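Side-chain contacts in glycosyl transferase family 8 (Streptococcus pneumoniae, PDB 5GVV), which transfers galactose from UDP-galactose to the terminal glucose of the already glycosylated serine-rich repeat protein PsrP, as the third step of its O-glycosylation: residues N31-I36 and V267-K272; Q19-M24 and Q45-Q50; I200-G205 and F209-I214. All coordinates share one frame; numbering follows the deposited sequence.

Starting from the N terminus, the chain runs through helix 17-30, strand 34-40 and helix 45-57, and contact 2 closes this short loop by joining the two helices. Contact 1 starts between its segments, at residues 31-36, and closes only at 267-272, in the linker that leads from helix 255-263 to strand 278-283 of the second sheet. Contacts 1 and 2 therefore cross along the chain, and they touch in space where I36 CD1 packs on M24 CE, 4.0 Å away. Contact 3, nested inside the long loop of contact 1, ties residues 200-205, leading into helix 203-208, to the loop just after it; its centre is about 38 Å from that of contact 1 and the two do not touch.

Contact 1 of 3, residues N31-I36 and V267-K272; sequences NSHLKI and VKYPSK
H33 and Y269 meet at about a right angle, with the imidazole presenting its NE2 edge to the phenol oxygen. The NE2-H group of H33 donates to Y269 OH across 3.0 Å, and the bond is fairly straight at 158°. Seen from the imidazole, the hydroxyl lies close to the ring plane, where the N-H points. The ring planes stand 82° apart with centroids 5.2 Å from each other; the approach is oblique, and the hydroxyl is the main point of meeting. The CB of Y269 already points toward 31-36, and a chi1 of -66°, with CG beside the backbone N, carries the phenol on to the imidazole.

The second imidazole nitrogen is engaged too. S32 OG lies in the ring plane, 3.0 Å from H33 ND1, in a hydrogen bond that either partner could donate. V267 adds an apolar flank: its CG1 methyl comes to 4.3 Å from H33 CE1 and 4.4 Å from S32 CB, while W262 of helix 255-263 touches both V267 and S32.

The contact fastens the start of strand 34-40, an inner strand of the mixed sheet in the GT-A-type domain, to the linker that runs on toward the second, parallel sheet. H33 is also held by its backbone, its carbonyl oxygen accepting from the R6 side chain. With both ring nitrogens hydrogen-bonded, the imidazole's rotation is fixed. NE2 carries a proton; if the ring is neutral, ND1 would be the acceptor and S32 OG the donor, whereas a protonated ring would donate from both nitrogens.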
loop_
_atom_site.group_PDB
_atom_site.type_symbol
_atom_site.label_atom_id
_atom_site.label_comp_id
_atom_site.label_asym_id
_atom_site.label_seq_id
_atom_site.Cartn_x
_atom_site.Cartn_y
_atom_site.Cartn_z
ATOM N N ASN A 31 0.161 15.540 16.232
ATOM C CA ASN A 31 -0.756 15.417 17.360
ATOM C C ASN A 31 -0.548 14.110 18.127
ATOM O O ASN A 31 -0.609 13.024 17.544
ATOM C CB ASN A 31 -2.213 15.501 16.884
ATOM C CG ASN A 31 -2.516 16.790 16.135
ATOM O OD1 ASN A 31 -3.045 17.751 16.707
ATOM N ND2 ASN A 31 -2.186 16.815 14.848
ATOM N N SER A 32 -0.296 14.212 19.429
ATOM C CA SER A 32 -0.136 13.029 20.273
ATOM C C SER A 32 -1.419 12.731 21.047
ATOM O O SER A 32 -2.414 13.452 20.917
ATOM C CB SER A 32 1.030 13.216 21.244
ATOM O OG SER A 32 0.863 14.384 22.035
ATOM N N HIS A 33 -1.389 11.662 21.843
ATOM C CA HIS A 33 -2.519 11.260 22.681
ATOM C C HIS A 33 -3.819 11.110 21.902
ATOM O O HIS A 33 -4.836 11.726 22.241
ATOM C CB HIS A 33 -2.708 12.246 23.837
ATOM C CG HIS A 33 -1.523 12.343 24.745
ATOM N ND1 HIS A 33 -0.411 13.098 24.440
ATOM C CD2 HIS A 33 -1.276 11.780 25.952
ATOM C CE1 HIS A 33 0.470 12.997 25.420
ATOM N NE2 HIS A 33 -0.028 12.198 26.347
ATOM N N LEU A 34 -3.787 10.284 20.863
ATOM C CA LEU A 34 -4.961 10.109 20.018
ATOM C C LEU A 34 -5.574 8.720 20.172
ATOM O O LEU A 34 -4.883 7.705 20.038
ATOM C CB LEU A 34 -4.592 10.356 18.555
ATOM C CG LEU A 34 -3.829 11.644 18.259
ATOM C CD1 LEU A 34 -3.326 11.624 16.833
ATOM C CD2 LEU A 34 -4.705 12.859 18.482
ATOM N N LYS A 35 -6.869 8.677 20.464
ATOM C CA LYS A 35 -7.595 7.420 20.421
ATOM C C LYS A 35 -8.246 7.340 19.051
ATOM O O LYS A 35 -9.254 8.005 18.786
ATOM C CB LYS A 35 -8.645 7.354 21.527
ATOM C CG LYS A 35 -9.370 6.020 21.605
ATOM C CD LYS A 35 -10.285 5.987 22.814
ATOM C CE LYS A 35 -11.048 4.679 22.915
ATOM N NZ LYS A 35 -12.027 4.758 24.039
ATOM N N ILE A 36 -7.646 6.545 18.172
ATOM C CA ILE A 36 -8.095 6.456 16.789
ATOM C C ILE A 36 -8.963 5.223 16.544
ATOM O O ILE A 36 -8.532 4.090 16.773
ATOM C CB ILE A 36 -6.896 6.432 15.819
ATOM C CG1 ILE A 36 -6.131 7.760 15.888
ATOM C CG2 ILE A 36 -7.363 6.171 14.397
ATOM C CD1 ILE A 36 -4.871 7.788 15.055
ATOM N N VAL A 267 8.054 12.629 24.976
ATOM C CA VAL A 267 6.694 12.103 24.898
ATOM C C VAL A 267 6.752 10.620 24.501
ATOM O O VAL A 267 6.675 10.270 23.316
ATOM C CB VAL A 267 5.819 12.925 23.924
ATOM C CG1 VAL A 267 4.413 12.352 23.844
ATOM C CG2 VAL A 267 5.762 14.391 24.371
ATOM N N LYS A 268 6.921 9.759 25.500
ATOM C CA LYS A 268 7.079 8.322 25.282
ATOM C C LYS A 268 6.236 7.597 26.310
ATOM O O LYS A 268 6.280 7.929 27.497
ATOM C CB LYS A 268 8.547 7.913 25.440
ATOM C CG LYS A 268 8.799 6.395 25.481
ATOM C CD LYS A 268 8.327 5.732 24.203
ATOM C CE LYS A 268 8.768 4.284 24.087
ATOM N NZ LYS A 268 7.888 3.361 24.842
ATOM N N TYR A 269 5.453 6.625 25.851
ATOM C CA TYR A 269 4.655 5.793 26.741
ATOM C C TYR A 269 4.934 4.329 26.432
ATOM O O TYR A 269 5.252 3.984 25.297
ATOM C CB TYR A 269 3.164 6.128 26.601
ATOM C CG TYR A 269 2.829 7.527 27.079
ATOM C CD1 TYR A 269 3.082 8.637 26.279
ATOM C CD2 TYR A 269 2.269 7.738 28.333
ATOM C CE1 TYR A 269 2.783 9.920 26.715
ATOM C CE2 TYR A 269 1.966 9.023 28.778
ATOM C CZ TYR A 269 2.225 10.106 27.967
ATOM O OH TYR A 269 1.922 11.381 28.406
ATOM N N PRO A 270 4.843 3.461 27.447
ATOM C CA PRO A 270 5.174 2.055 27.192
ATOM C C PRO A 270 4.171 1.407 26.247
ATOM O O PRO A 270 2.969 1.661 26.367
ATOM C CB PRO A 270 5.078 1.419 28.585
ATOM C CG PRO A 270 4.116 2.296 29.341
ATOM C CD PRO A 270 4.393 3.690 28.834
ATOM N N SER A 271 4.659 0.613 25.298
ATOM C CA SER A 271 3.774 -0.205 24.477
ATOM C C SER A 271 3.035 -1.170 25.396
ATOM O O SER A 271 3.620 -1.678 26.349
ATOM C CB SER A 271 4.580 -0.988 23.439
ATOM O OG SER A 271 3.841 -2.094 22.952
ATOM N N LYS A 272 1.752 -1.409 25.127
ATOM C CA LYS A 272 0.954 -2.309 25.961
ATOM C C LYS A 272 0.913 -3.717 25.387
ATOM O O LYS A 272 0.211 -4.589 25.907
ATOM C CB LYS A 272 -0.479 -1.795 26.115
ATOM C CG LYS A 272 -0.610 -0.428 26.770
ATOM C CD LYS A 272 -2.069 -0.123 27.077
ATOM C CE LYS A 272 -2.242 1.285 27.615
ATOM N NZ LYS A 272 -3.661 1.579 27.979
#

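Contact 2 of 3, residues Q19-M24 and Q45-Q50; sequences QIETAM and QEWFSQ
E21 reaches W47 with its CG anti to the backbone N (chi1 -169°) and the chain extended beyond it, while W47 also sets its CG anti to the backbone N (chi1 -177°), so that the indole leaves helix 45-57 toward helix 17-30. The two side chains run antiparallel to each other, overlapping alongside. W47 NE1 then donates to E21 OE1 at 2.9 Å, in an almost perfectly straight bond of 176°. The oxygen sits in the plane of the indole, yet the N-H approaches it from above the carboxylate plane. Carbon contacts back up the polar one: E21 CB lies 4.1 Å from W47 CZ2.

Helices 17-30 and 45-57 follow one another around strand 34-40, two steps of the Rossmann-like alternation of strand and helix in GT-A enzymes, and W47 also rests on L38 of that strand.

Next along the same rim of the indole, at CH2, comes M24, a selenomethionine in this crystal. Its chain bends at the last torsion, and SE comes within 3.7 Å of W47 CH2. SE lies 5.0 Å from the centroid of the six-membered ring of W47, at its edge, a Met-aromatic contact in edge geometry. The UDP site is near, with M24 about 10 Å from the bound nucleotide by its side chain.

The other carboxylate oxygen, E21 OE2, accepts from W255 NE1, so two indole N-H groups share one acid, which would probably stay ionised. W248 of the second subunit packs on W47 at the dimer interface.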
loop_
_atom_site.group_PDB
_atom_site.type_symbol
_atom_site.label_atom_id
_atom_site.label_comp_id
_atom_site.label_asym_id
_atom_site.label_seq_id
_atom_site.Cartn_x
_atom_site.Cartn_y
_atom_site.Cartn_z
ATOM N N GLN A 19 -3.677 5.231 1.615
ATOM C CA GLN A 19 -4.238 6.554 1.877
ATOM C C GLN A 19 -4.594 6.696 3.356
ATOM O O GLN A 19 -4.308 7.722 3.977
ATOM C CB GLN A 19 -5.484 6.788 1.013
ATOM C CG GLN A 19 -5.208 6.915 -0.492
ATOM C CD GLN A 19 -4.704 5.624 -1.126
ATOM O OE1 GLN A 19 -5.235 4.544 -0.869
ATOM N NE2 GLN A 19 -3.662 5.731 -1.942
ATOM N N ILE A 20 -5.221 5.664 3.915
ATOM C CA ILE A 20 -5.553 5.660 5.335
ATOM C C ILE A 20 -4.296 5.838 6.172
ATOM O O ILE A 20 -4.267 6.665 7.083
ATOM C CB ILE A 20 -6.248 4.348 5.755
ATOM C CG1 ILE A 20 -7.545 4.152 4.971
ATOM C CG2 ILE A 20 -6.516 4.326 7.269
ATOM C CD1 ILE A 20 -8.149 2.761 5.138
ATOM N N GLU A 21 -3.252 5.072 5.864
ATOM C CA GLU A 21 -2.032 5.118 6.664
ATOM C C GLU A 21 -1.311 6.453 6.534
ATOM O O GLU A 21 -0.777 6.968 7.517
ATOM C CB GLU A 21 -1.087 3.959 6.309
ATOM C CG GLU A 21 0.071 3.819 7.295
ATOM C CD GLU A 21 0.890 2.557 7.091
ATOM O OE1 GLU A 21 0.420 1.636 6.385
ATOM O OE2 GLU A 21 2.010 2.492 7.645
ATOM N N THR A 22 -1.287 7.002 5.320
ATOM C CA THR A 22 -0.710 8.322 5.082
ATOM C C THR A 22 -1.442 9.419 5.862
ATOM O O THR A 22 -0.813 10.293 6.455
ATOM C CB THR A 22 -0.716 8.667 3.589
ATOM O OG1 THR A 22 0.129 7.743 2.888
ATOM C CG2 THR A 22 -0.193 10.079 3.359
ATOM N N ALA A 23 -2.770 9.375 5.859
ATOM C CA ALA A 23 -3.554 10.373 6.589
ATOM C C ALA A 23 -3.299 10.255 8.089
ATOM O O ALA A 23 -3.146 11.264 8.782
ATOM C CB ALA A 23 -5.024 10.215 6.287
HETATM N N MSE A 24 -3.244 9.017 8.607
HETATM C CA MSE A 24 -2.950 8.798 10.012
HETATM C C MSE A 24 -1.563 9.246 10.351
HETATM O O MSE A 24 -1.326 9.860 11.372
HETATM C CB MSE A 24 -3.165 7.312 10.457
HETATM C CG MSE A 24 -4.607 6.862 10.426
HETATM SE SE MSE A 24 -4.692 4.890 10.812
HETATM C CE MSE A 24 -3.527 5.188 12.324
ATOM N N GLN A 45 -5.219 -8.072 10.430
ATOM C CA GLN A 45 -4.953 -7.859 11.847
ATOM C C GLN A 45 -3.501 -7.469 12.130
ATOM O O GLN A 45 -3.232 -6.738 13.089
ATOM C CB GLN A 45 -5.303 -9.127 12.632
ATOM C CG GLN A 45 -6.802 -9.388 12.773
ATOM C CD GLN A 45 -7.105 -10.823 13.155
ATOM O OE1 GLN A 45 -6.955 -11.736 12.341
ATOM N NE2 GLN A 45 -7.528 -11.032 14.397
ATOM N N GLU A 46 -2.580 -7.967 11.305
ATOM C CA GLU A 46 -1.155 -7.687 11.468
ATOM C C GLU A 46 -0.854 -6.201 11.341
ATOM O O GLU A 46 0.019 -5.668 12.036
ATOM C CB GLU A 46 -0.327 -8.454 10.428
ATOM C CG GLU A 46 -0.249 -9.965 10.660
ATOM C CD GLU A 46 -1.408 -10.720 10.049
ATOM O OE1 GLU A 46 -2.355 -10.080 9.549
ATOM O OE2 GLU A 46 -1.373 -11.968 10.065
ATOM N N TRP A 47 -1.565 -5.536 10.440
ATOM C CA TRP A 47 -1.401 -4.099 10.261
ATOM C C TRP A 47 -1.826 -3.378 11.534
ATOM O O TRP A 47 -1.094 -2.529 12.044
ATOM C CB TRP A 47 -2.212 -3.607 9.058
ATOM C CG TRP A 47 -2.024 -2.134 8.763
ATOM C CD1 TRP A 47 -1.054 -1.562 7.984
ATOM C CD2 TRP A 47 -2.831 -1.057 9.247
ATOM N NE1 TRP A 47 -1.211 -0.191 7.958
ATOM C CE2 TRP A 47 -2.297 0.141 8.730
ATOM C CE3 TRP A 47 -3.958 -0.991 10.072
ATOM C CZ2 TRP A 47 -2.852 1.393 9.010
ATOM C CZ3 TRP A 47 -4.509 0.253 10.348
ATOM C CH2 TRP A 47 -3.955 1.427 9.817
ATOM N N PHE A 48 -2.996 -3.736 12.055
ATOM C CA PHE A 48 -3.502 -3.134 13.283
ATOM C C PHE A 48 -2.569 -3.339 14.472
ATOM O O PHE A 48 -2.328 -2.399 15.228
ATOM C CB PHE A 48 -4.883 -3.701 13.623
ATOM C CG PHE A 48 -6.015 -2.946 13.002
ATOM C CD1 PHE A 48 -6.482 -1.777 13.587
ATOM C CD2 PHE A 48 -6.624 -3.409 11.843
ATOM C CE1 PHE A 48 -7.530 -1.069 13.023
ATOM C CE2 PHE A 48 -7.674 -2.711 11.268
ATOM C CZ PHE A 48 -8.130 -1.537 11.861
ATOM N N SER A 49 -2.049 -4.556 14.641
ATOM C CA SER A 49 -1.151 -4.844 15.761
ATOM C C SER A 49 0.049 -3.899 15.838
ATOM O O SER A 49 0.346 -3.352 16.905
ATOM C CB SER A 49 -0.681 -6.299 15.728
ATOM O OG SER A 49 -1.761 -7.174 15.994
ATOM N N GLN A 50 0.728 -3.700 14.711
ATOM C CA GLN A 50 1.923 -2.861 14.687
ATOM C C GLN A 50 1.615 -1.381 14.891
ATOM O O GLN A 50 2.276 -0.699 15.682
ATOM C CB GLN A 50 2.681 -3.043 13.370
ATOM C CG GLN A 50 4.002 -2.280 13.335
ATOM C CD GLN A 50 4.984 -2.775 14.384
ATOM O OE1 GLN A 50 5.551 -3.855 14.249
ATOM N NE2 GLN A 50 5.180 -1.990 15.438
#

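Contact 3 of 3, residues I200-G205 and F209-I214; sequences IGYDYG and FKHQFI
Y202 and H211 meet rim to rim: each ring has the other's nearest atom at its edge, near the plane, although the two side chains cross at about a right angle. The hydroxyl oxygen of Y202 faces the ND1-CE1 side of the imidazole, with Y202 OH 3.2 Å from both H211 ND1 and H211 CE1. A chi1 of -176° in Y202, with CG anti to the backbone N, swings the phenol toward the loop that follows helix 203-208. One face of the same phenol ring lies against the backbone of G205, three residues on, with G205 C 4.0 Å above the ring plane of Y202 and offset toward the rim.

The contact is at the surface of the GT-A-type domain, with the side chain of Y202 about 4 Å from that of I229, a residue of the UDP pocket. The loop begins at the C-terminal end of helix 203-208. F209 N still donates to G205 O at 2.9 Å, a bond of 162° that continues the helical pattern, and K210 then leaves helical geometry with positive phi. H211 is the centre of an inverse gamma turn, and one face of its ring has F209 CB 3.6 Å above it. F209 CD2 also approaches G205 O, at 3.1 Å, and the hydroxyl oxygen OH of Y202, at 3.8 Å. M334 of the second subunit packs on K210 and Q212.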
loop_
_atom_site.group_PDB
_atom_site.type_symbol
_atom_site.label_atom_id
_atom_site.label_comp_id
_atom_site.label_asym_id
_atom_site.label_seq_id
_atom_site.Cartn_x
_atom_site.Cartn_y
_atom_site.Cartn_z
ATOM N N ILE A 200 -8.196 21.466 -1.509
ATOM C CA ILE A 200 -7.255 21.704 -2.592
ATOM C C ILE A 200 -7.564 20.811 -3.800
ATOM O O ILE A 200 -7.113 21.077 -4.919
ATOM C CB ILE A 200 -5.810 21.470 -2.098
ATOM C CG1 ILE A 200 -4.792 22.132 -3.030
ATOM C CG2 ILE A 200 -5.527 19.983 -1.918
ATOM C CD1 ILE A 200 -4.652 23.625 -2.807
ATOM N N GLY A 201 -8.348 19.760 -3.575
ATOM C CA GLY A 201 -8.747 18.874 -4.654
ATOM C C GLY A 201 -9.715 19.539 -5.621
ATOM O O GLY A 201 -9.929 19.047 -6.734
ATOM N N TYR A 202 -10.293 20.665 -5.204
ATOM C CA TYR A 202 -11.254 21.391 -6.035
ATOM C C TYR A 202 -10.588 22.141 -7.189
ATOM O O TYR A 202 -11.280 22.676 -8.063
ATOM C CB TYR A 202 -12.076 22.366 -5.180
ATOM C CG TYR A 202 -13.176 23.094 -5.936
ATOM C CD1 TYR A 202 -14.229 22.394 -6.517
ATOM C CD2 TYR A 202 -13.163 24.480 -6.064
ATOM C CE1 TYR A 202 -15.238 23.053 -7.202
ATOM C CE2 TYR A 202 -14.163 25.146 -6.752
ATOM C CZ TYR A 202 -15.198 24.425 -7.320
ATOM O OH TYR A 202 -16.200 25.080 -8.005
ATOM N N ASP A 203 -9.254 22.169 -7.196
ATOM C CA ASP A 203 -8.496 22.910 -8.211
ATOM C C ASP A 203 -8.987 22.674 -9.640
ATOM O O ASP A 203 -9.198 23.629 -10.394
ATOM C CB ASP A 203 -7.003 22.576 -8.119
ATOM C CG ASP A 203 -6.303 23.331 -7.001
ATOM O OD1 ASP A 203 -6.991 24.054 -6.244
ATOM O OD2 ASP A 203 -5.064 23.191 -6.873
ATOM N N TYR A 204 -9.170 21.407 -10.006
ATOM C CA TYR A 204 -9.666 21.069 -11.335
ATOM C C TYR A 204 -11.059 21.642 -11.543
ATOM O O TYR A 204 -11.351 22.195 -12.600
ATOM C CB TYR A 204 -9.684 19.553 -11.576
ATOM C CG TYR A 204 -10.074 19.203 -12.998
ATOM C CD1 TYR A 204 -9.114 19.125 -14.002
ATOM C CD2 TYR A 204 -11.405 18.986 -13.345
ATOM C CE1 TYR A 204 -9.463 18.826 -15.306
ATOM C CE2 TYR A 204 -11.764 18.687 -14.650
ATOM C CZ TYR A 204 -10.789 18.605 -15.623
ATOM O OH TYR A 204 -11.141 18.315 -16.921
ATOM N N GLY A 205 -11.915 21.510 -10.533
ATOM C CA GLY A 205 -13.246 22.090 -10.595
ATOM C C GLY A 205 -13.200 23.603 -10.724
ATOM O O GLY A 205 -13.898 24.193 -11.551
ATOM N N PHE A 209 -14.694 25.843 -13.766
ATOM C CA PHE A 209 -15.722 26.869 -13.685
ATOM C C PHE A 209 -15.134 28.278 -13.663
ATOM O O PHE A 209 -15.865 29.263 -13.518
ATOM C CB PHE A 209 -16.615 26.617 -12.469
ATOM C CG PHE A 209 -17.346 25.304 -12.526
ATOM C CD1 PHE A 209 -18.364 25.106 -13.450
ATOM C CD2 PHE A 209 -17.019 24.268 -11.658
ATOM C CE1 PHE A 209 -19.045 23.897 -13.509
ATOM C CE2 PHE A 209 -17.693 23.059 -11.711
ATOM C CZ PHE A 209 -18.705 22.872 -12.641
ATOM N N LYS A 210 -13.813 28.357 -13.808
ATOM C CA LYS A 210 -13.109 29.632 -13.936
ATOM C C LYS A 210 -13.238 30.524 -12.695
ATOM O O LYS A 210 -13.438 31.741 -12.801
ATOM C CB LYS A 210 -13.552 30.370 -15.205
ATOM C CG LYS A 210 -13.111 29.680 -16.492
ATOM C CD LYS A 210 -11.920 30.402 -17.095
ATOM C CE LYS A 210 -10.930 29.429 -17.720
ATOM N NZ LYS A 210 -9.573 30.040 -17.882
ATOM N N HIS A 211 -13.109 29.901 -11.526
ATOM C CA HIS A 211 -13.119 30.606 -10.253
ATOM C C HIS A 211 -11.711 31.094 -9.924
ATOM O O HIS A 211 -11.041 30.527 -9.061
ATOM C CB HIS A 211 -13.632 29.676 -9.151
ATOM C CG HIS A 211 -15.066 29.278 -9.314
ATOM N ND1 HIS A 211 -15.561 28.072 -8.859
ATOM C CD2 HIS A 211 -16.116 29.928 -9.869
ATOM C CE1 HIS A 211 -16.849 27.997 -9.132
ATOM N NE2 HIS A 211 -17.214 29.111 -9.743
ATOM N N GLN A 212 -11.279 32.152 -10.611
ATOM C CA GLN A 212 -9.888 32.620 -10.572
ATOM C C GLN A 212 -9.336 32.920 -9.177
ATOM O O GLN A 212 -8.148 32.714 -8.919
ATOM C CB GLN A 212 -9.721 33.857 -11.464
ATOM C CG GLN A 212 -10.622 35.020 -11.070
ATOM C CD GLN A 212 -10.500 36.207 -12.003
ATOM O OE1 GLN A 212 -9.407 36.735 -12.216
ATOM N NE2 GLN A 212 -11.628 36.640 -12.561
ATOM N N PHE A 213 -10.192 33.387 -8.276
ATOM C CA PHE A 213 -9.729 33.845 -6.969
ATOM C C PHE A 213 -9.448 32.713 -5.978
ATOM O O PHE A 213 -8.811 32.929 -4.944
ATOM C CB PHE A 213 -10.720 34.850 -6.386
ATOM C CG PHE A 213 -10.859 36.094 -7.212
ATOM C CD1 PHE A 213 -9.836 37.030 -7.243
ATOM C CD2 PHE A 213 -11.999 36.319 -7.973
ATOM C CE1 PHE A 213 -9.949 38.182 -8.013
ATOM C CE2 PHE A 213 -12.126 37.469 -8.743
ATOM C CZ PHE A 213 -11.097 38.401 -8.764
ATOM N N ILE A 214 -9.926 31.512 -6.291
ATOM C CA ILE A 214 -9.608 30.337 -5.487
ATOM C C ILE A 214 -8.093 30.164 -5.446
ATOM O O ILE A 214 -7.519 29.779 -4.416
ATOM C CB ILE A 214 -10.262 29.060 -6.068
ATOM C CG1 ILE A 214 -11.788 29.120 -5.936
ATOM C CG2 ILE A 214 -9.696 27.798 -5.405
ATOM C CD1 ILE A 214 -12.276 29.160 -4.504
#